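Local coordinates for BT_4661 (PDB 4AK2), which is a SusE-like surface protein that probably captures heparin and heparan sulphate for a gut bacterium, here as its glycan-binding C-terminal portion, at residues W57-K62 with G90-T95. Sequence-based numbering, arbitrary orientation. Where two conformers were deposited one is given.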
ATOM      1  N   TRP A  57      -4.065 -16.358 -16.039  1.00 15.74           N
ATOM      2  CA  TRP A  57      -4.153 -15.345 -14.954  1.00 15.91           C
ATOM      3  C   TRP A  57      -4.601 -16.002 -13.684  1.00 16.75           C
ATOM      4  O   TRP A  57      -5.613 -16.674 -13.671  1.00 17.35           O
ATOM      5  CB  TRP A  57      -5.108 -14.246 -15.355  1.00 16.02           C
ATOM      6  CG  TRP A  57      -4.663 -13.513 -16.598  1.00 16.24           C
ATOM      7  CD1 TRP A  57      -4.976 -13.814 -17.903  1.00 16.75           C
ATOM      8  CD2 TRP A  57      -3.773 -12.369 -16.651  1.00 15.48           C
ATOM      9  NE1 TRP A  57      -4.386 -12.926 -18.759  1.00 15.90           N
ATOM     10  CE2 TRP A  57      -3.644 -12.027 -18.040  1.00 14.65           C
ATOM     11  CE3 TRP A  57      -3.119 -11.603 -15.708  1.00 14.43           C
ATOM     12  CZ2 TRP A  57      -2.865 -10.970 -18.454  1.00 14.90           C
ATOM     13  CZ3 TRP A  57      -2.333 -10.531 -16.126  1.00 14.77           C
ATOM     14  CH2 TRP A  57      -2.205 -10.236 -17.476  1.00 16.05           C
ATOM     15  N   GLU A  58      -3.846 -15.754 -12.621  1.00 16.13           N
ATOM     16  CA  GLU A  58      -4.164 -16.195 -11.275  1.00 15.99           C
ATOM     17  C   GLU A  58      -4.101 -15.038 -10.280  1.00 14.75           C
ATOM     18  O   GLU A  58      -3.390 -14.044 -10.512  1.00 15.21           O
ATOM     19  CB  GLU A  58      -3.191 -17.258 -10.830  1.00 17.51           C
ATOM     20  CG  GLU A  58      -3.217 -18.530 -11.665  1.00 20.55           C
ATOM     21  CD  GLU A  58      -2.161 -19.495 -11.181  1.00 24.24           C
ATOM     22  OE1 GLU A  58      -1.010 -19.384 -11.610  1.00 27.13           O
ATOM     23  OE2 GLU A  58      -2.480 -20.336 -10.343  1.00 35.07           O
ATOM     24  N   VAL A  59      -4.851 -15.162  -9.177  1.00 15.29           N
ATOM     25  CA  VAL A  59      -4.859 -14.116  -8.160  1.00 15.29           C
ATOM     26  C   VAL A  59      -4.795 -14.724  -6.766  1.00 14.15           C
ATOM     27  O   VAL A  59      -5.315 -15.827  -6.558  1.00 18.05           O
ATOM     28  CB  VAL A  59      -6.072 -13.145  -8.310  1.00 14.87           C
ATOM     29  CG1 VAL A  59      -7.361 -13.824  -7.870  1.00 17.38           C
ATOM     30  CG2 VAL A  59      -5.865 -11.844  -7.542  1.00 16.31           C
ATOM     31  N   GLU A  60      -4.126 -14.015  -5.853  1.00 15.10           N
ATOM     32  CA  GLU A  60      -4.121 -14.347  -4.432  1.00 16.00           C
ATOM     33  C   GLU A  60      -4.459 -13.109  -3.633  1.00 15.05           C
ATOM     34  O   GLU A  60      -3.754 -12.072  -3.799  1.00 15.07           O
ATOM     35  CB  GLU A  60      -2.748 -14.875  -3.974  1.00 18.18           C
ATOM     36  CG  GLU A  60      -2.760 -15.280  -2.497  1.00 23.40           C
ATOM     37  CD  GLU A  60      -1.450 -15.846  -2.018  1.00 30.23           C
ATOM     38  OE1 GLU A  60      -0.410 -15.603  -2.642  1.00 32.29           O
ATOM     39  OE2 GLU A  60      -1.457 -16.521  -0.974  1.00 41.12           O
ATOM     40  N   LEU A  61      -5.516 -13.124  -2.834  1.00 15.42           N
ATOM     41  CA  LEU A  61      -5.801 -12.016  -1.938  1.00 14.73           C
ATOM     42  C   LEU A  61      -4.743 -11.900  -0.840  1.00 14.75           C
ATOM     43  O   LEU A  61      -4.428 -12.885  -0.152  1.00 18.06           O
ATOM     44  CB  LEU A  61      -7.204 -12.176  -1.336  1.00 15.90           C
ATOM     45  CG  LEU A  61      -7.839 -11.102  -0.452  1.00 16.21           C
ATOM     46  CD1 LEU A  61      -7.246 -11.125   0.963  1.00 17.79           C
ATOM     47  CD2 LEU A  61      -7.704  -9.715  -1.070  1.00 18.93           C
ATOM     48  N   LYS A  62      -4.126 -10.723  -0.693  1.00 14.18           N
ATOM     49  CA  LYS A  62      -3.197 -10.494   0.418  1.00 13.95           C
ATOM     50  C   LYS A  62      -3.805  -9.712   1.559  1.00 15.40           C
ATOM     51  O   LYS A  62      -3.693 -10.111   2.718  1.00 16.27           O
ATOM     52  CB  LYS A  62      -1.907  -9.793  -0.058  1.00 16.35           C
ATOM     53  CG  LYS A  62      -1.231 -10.575  -1.159  1.00 19.16           C
ATOM     54  CD  LYS A  62      -0.793 -11.961  -0.734  1.00 27.43           C
ATOM     55  CE  LYS A  62       0.374 -11.885   0.222  1.00 27.67           C
ATOM     56  NZ  LYS A  62       1.064 -13.206   0.259  1.00 36.46           N
ATOM     57  N   GLY A  90      -7.071  -2.554  -0.030  1.00 14.34           N
ATOM     58  CA  GLY A  90      -6.802  -3.976  -0.166  1.00 14.39           C
ATOM     59  C   GLY A  90      -5.654  -4.187  -1.138  1.00 12.44           C
ATOM     60  O   GLY A  90      -5.234  -3.260  -1.889  1.00 13.61           O
ATOM     61  N   MET A  91      -5.142  -5.403  -1.202  1.00 12.69           N
ATOM     62  CA  MET A  91      -3.991  -5.754  -2.035  0.66 11.54           C
ATOM     63  C   MET A  91      -4.171  -7.195  -2.528  1.00 12.81           C
ATOM     64  O   MET A  91      -4.524  -8.073  -1.705  1.00 14.20           O
ATOM     65  CB  MET A  91      -2.716  -5.623  -1.209  0.66 12.41           C
ATOM     66  CG  MET A  91      -1.467  -6.098  -1.918  0.66 13.14           C
ATOM     67  SD  MET A  91      -0.103  -6.176  -0.732  0.66 14.00           S
ATOM     68  CE  MET A  91       1.209  -6.696  -1.832  0.66 15.72           C
ATOM     69  N   VAL A  92      -3.932  -7.449  -3.795  1.00 12.19           N
ATOM     70  CA  VAL A  92      -3.862  -8.773  -4.365  1.00 12.51           C
ATOM     71  C   VAL A  92      -2.501  -8.969  -5.025  1.00 12.59           C
ATOM     72  O   VAL A  92      -1.849  -7.983  -5.430  1.00 14.40           O
ATOM     73  CB  VAL A  92      -5.004  -9.103  -5.368  1.00 14.00           C
ATOM     74  CG1 VAL A  92      -6.380  -8.852  -4.749  1.00 16.70           C
ATOM     75  CG2 VAL A  92      -4.845  -8.278  -6.635  1.00 13.97           C
ATOM     76  N   MET A  93      -2.041 -10.191  -5.189  1.00 13.54           N
ATOM     77  CA  MET A  93      -0.942 -10.540  -6.071  1.00 13.61           C
ATOM     78  C   MET A  93      -1.509 -11.260  -7.290  1.00 12.99           C
ATOM     79  O   MET A  93      -2.210 -12.279  -7.139  1.00 14.18           O
ATOM     80  CB  MET A  93       0.087 -11.425  -5.358  1.00 15.41           C
ATOM     81  CG  MET A  93       0.887 -10.710  -4.280  1.00 17.30           C
ATOM     82  SD  MET A  93       1.972  -9.361  -4.883  1.00 17.86           S
ATOM     83  CE  MET A  93       3.013 -10.310  -5.971  1.00 19.79           C
ATOM     84  N   VAL A  94      -1.223 -10.707  -8.483  1.00 13.12           N
ATOM     85  CA  VAL A  94      -1.597 -11.317  -9.758  1.00 13.55           C
ATOM     86  C   VAL A  94      -0.439 -12.060 -10.331  1.00 12.92           C
ATOM     87  O   VAL A  94       0.685 -11.500 -10.355  1.00 13.82           O
ATOM     88  CB  VAL A  94      -2.141 -10.299 -10.752  1.00 12.67           C
ATOM     89  CG1 VAL A  94      -2.409 -10.954 -12.098  1.00 13.74           C
ATOM     90  CG2 VAL A  94      -3.374  -9.650 -10.176  1.00 14.55           C
ATOM     91  N   THR A  95      -0.675 -13.322 -10.711  1.00 13.97           N
ATOM     92  CA  THR A  95       0.371 -14.070 -11.430  1.00 14.17           C
ATOM     93  C   THR A  95      -0.096 -14.331 -12.844  1.00 14.83           C
ATOM     94  O   THR A  95      -1.235 -14.781 -13.049  1.00 17.08           O
ATOM     95  CB  THR A  95       0.683 -15.398 -10.709  1.00 16.65           C
ATOM     96  OG1 THR A  95       1.137 -15.094  -9.392  1.00 17.20           O
ATOM     97  CG2 THR A  95       1.777 -16.182 -11.405  1.00 18.34           C
TER
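V59 lies obliquely across V92, its CG2 methyl, anti to the backbone N, 3.6 Å from V92 CB and also near V94 CG2. On the same face L61 crosses V92 at about a right angle: its CG is anti to N (chi1 -174°), and CD2 reaches back to 4.0 Å from V92 CG1. At the other end V94 CG1 meets the indole of W57 at its edge, in the ring plane, 3.7 Å from CE3; W57 NE1 hydrogen-bonds to the carbonyl of L52. I72 touches W57, V59 and V94, and I81 and A70 pack on V92, so this face looks into the interior between layers of strand. The face of E58, E60, M93 and T95 is more polar, although M93 is buried there against K108 and P110, and K108 also touches T95. Here the aliphatic part of K62, bent at chi2 and chi3, lays CG 3.8 Å from CG of the equally folded M93.

Antiparallel pairing of 56-63, an outermost strand of its four-stranded sheet, with 89-98 sets this register. E58 and T95 hydrogen-bond reciprocally, as do E60 and M93, and K62 N adds a hydrogen bond to M91 O. E58 N approaches T95 O nearly along the C=O axis, whereas T95 N sits 36° above the carbonyl plane of E58. Five backbone hydrogen bonds thus join the strands, while V92 and V94 pair with V111 and Q109 of strand 105-115; one face offers the hydrocarbon of V59, L61, V92 and V94 to the core, and the other carries the carboxylates of E58 and E60.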